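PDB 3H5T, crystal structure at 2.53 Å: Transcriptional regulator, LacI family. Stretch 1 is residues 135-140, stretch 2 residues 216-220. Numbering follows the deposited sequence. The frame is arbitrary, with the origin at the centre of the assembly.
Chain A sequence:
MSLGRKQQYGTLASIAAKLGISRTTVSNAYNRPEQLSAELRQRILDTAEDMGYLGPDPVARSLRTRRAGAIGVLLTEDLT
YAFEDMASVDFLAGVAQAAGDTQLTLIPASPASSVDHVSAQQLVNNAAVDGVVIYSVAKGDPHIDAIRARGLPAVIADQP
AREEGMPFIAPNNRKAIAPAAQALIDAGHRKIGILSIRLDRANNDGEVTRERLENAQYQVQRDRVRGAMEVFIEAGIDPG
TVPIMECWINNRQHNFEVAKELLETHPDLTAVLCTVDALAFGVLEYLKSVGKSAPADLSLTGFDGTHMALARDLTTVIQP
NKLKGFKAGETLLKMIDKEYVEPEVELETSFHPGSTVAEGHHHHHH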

# COMPACT_ATOMS: atom_id res chain seq x y z
N TYR A 135 -4.64 4.22 7.49
CA TYR A 135 -4.14 3.87 6.17
C TYR A 135 -4.72 4.61 4.99
O TYR A 135 -5.87 4.42 4.62
CB TYR A 135 -4.31 2.36 5.94
CG TYR A 135 -3.84 1.90 4.59
CD1 TYR A 135 -2.54 2.17 4.16
CD2 TYR A 135 -4.68 1.19 3.75
CE1 TYR A 135 -2.09 1.73 2.90
CE2 TYR A 135 -4.25 0.74 2.49
CZ TYR A 135 -2.96 1.02 2.07
OH TYR A 135 -2.53 0.57 0.85
N SER A 136 -3.88 5.45 4.38
CA SER A 136 -4.26 6.18 3.18
C SER A 136 -5.61 6.87 3.26
O SER A 136 -6.53 6.57 2.51
CB SER A 136 -4.24 5.22 2.00
OG SER A 136 -4.49 5.90 0.79
N VAL A 137 -5.73 7.83 4.17
CA VAL A 137 -6.97 8.56 4.33
C VAL A 137 -6.80 9.99 3.84
O VAL A 137 -5.71 10.58 3.93
CB VAL A 137 -7.40 8.51 5.81
CG1 VAL A 137 -8.54 9.47 6.06
CG2 VAL A 137 -7.80 7.09 6.16
N ALA A 138 -7.86 10.55 3.29
CA ALA A 138 -7.80 11.91 2.76
C ALA A 138 -7.50 12.92 3.85
O ALA A 138 -7.82 12.73 5.02
CB ALA A 138 -9.13 12.27 2.08
N LYS A 139 -6.87 14.02 3.46
CA LYS A 139 -6.57 15.07 4.39
C LYS A 139 -7.94 15.67 4.66
O LYS A 139 -8.76 15.76 3.73
CB LYS A 139 -5.65 16.12 3.75
CG LYS A 139 -5.31 17.32 4.64
CD LYS A 139 -4.54 16.92 5.89
CE LYS A 139 -4.02 18.15 6.62
NZ LYS A 139 -3.16 17.83 7.79
N GLY A 140 -8.22 16.04 5.90
CA GLY A 140 -9.51 16.62 6.23
C GLY A 140 -10.62 15.60 6.42
O GLY A 140 -11.79 15.97 6.48
N ALA A 216 -7.70 18.76 -4.65
CA ALA A 216 -7.65 17.37 -4.24
C ALA A 216 -7.13 17.21 -2.82
O ALA A 216 -6.04 17.70 -2.48
CB ALA A 216 -6.79 16.58 -5.22
N GLN A 217 -7.90 16.51 -1.98
CA GLN A 217 -7.51 16.28 -0.60
C GLN A 217 -6.80 14.93 -0.45
O GLN A 217 -6.21 14.63 0.59
CB GLN A 217 -8.74 16.30 0.33
CG GLN A 217 -9.41 17.67 0.46
CD GLN A 217 -8.43 18.75 0.82
OE1 GLN A 217 -7.71 18.66 1.83
NE2 GLN A 217 -8.37 19.80 0.01
N TYR A 218 -6.86 14.11 -1.49
CA TYR A 218 -6.17 12.83 -1.42
C TYR A 218 -4.76 13.04 -1.92
O TYR A 218 -4.47 12.89 -3.11
CB TYR A 218 -6.90 11.77 -2.25
CG TYR A 218 -8.06 11.09 -1.53
CD1 TYR A 218 -7.83 10.03 -0.64
CD2 TYR A 218 -9.38 11.53 -1.72
CE1 TYR A 218 -8.89 9.42 0.04
CE2 TYR A 218 -10.44 10.93 -1.05
CZ TYR A 218 -10.19 9.88 -0.16
OH TYR A 218 -11.24 9.31 0.53
N GLN A 219 -3.87 13.43 -1.01
CA GLN A 219 -2.46 13.61 -1.34
C GLN A 219 -2.05 12.23 -1.86
O GLN A 219 -2.78 11.27 -1.69
CB GLN A 219 -1.70 13.99 -0.07
CG GLN A 219 -2.27 15.21 0.65
CD GLN A 219 -1.84 15.31 2.11
OE1 GLN A 219 -2.09 16.31 2.78
NE2 GLN A 219 -1.19 14.26 2.61
N VAL A 220 -0.88 12.12 -2.48
CA VAL A 220 -0.43 10.85 -3.06
C VAL A 220 -0.94 10.91 -4.49
O VAL A 220 -0.15 11.05 -5.43
CB VAL A 220 -1.03 9.58 -2.35
CG1 VAL A 220 -0.59 8.30 -3.06
CG2 VAL A 220 -0.57 9.51 -0.91
O HOH W 1 -10.40 9.47 3.14

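Two segments whose touching residues lie at least 78 positions apart in sequence meet here over about 301 Å² of summed buried surface, and a single direct hydrogen bond joins them. Lys-139 N donates to Gln-217 O at 3.0 Å with an N-H...O angle of 169°, so the N-H points almost straight at the oxygen. The same carbonyl, Gln-217 O, also receives a weak bond from Gln-219 N at 3.1 Å within its own stretch. One acceptor thus serves both the local turn of the chain and the link across the contact.

The second element is a methyl on an aromatic face. Ala-138 points toward the other stretch and sets its CB 3.4 Å from the centroid of the Tyr-218 ring, 12° off the ring normal, a close CH-pi contact, nearly over the centre of the ring; the nearest ring atom, Tyr-218 CZ, also lies 3.4 Å from Ala-138 CB. The CA-to-CB bond of Tyr-218 points away, yet with chi1 in the m well the end of its side chain comes nearer. The tyrosine therefore reaches Ala-138 by its ring face, while Ser-136 O lies at the ring edge, 4.4 Å from Tyr-218 CE1.

Water extends this pairing at the polar end of the ring. One molecule accepts from Ala-138 N at 2.8 Å and sits 2.7 Å from Tyr-218 OH, bridging the backbone amide to the hydroxyl. Ala-138 is thus engaged twice by the same tyrosine, directly through CB and indirectly through N.

Packing completes the contact around Lys-139, whose CB starts toward the partner and lies 3.8 Å from Gln-217 OE1. Beyond that the lysine leads away, and NZ is hydrogen-bonded elsewhere in the structure. The rule to read is economical: one nearly straight backbone bond joins Lys-139 to Gln-217, which are also paired in the backbone register, and beside it, a methyl packs on an aromatic face.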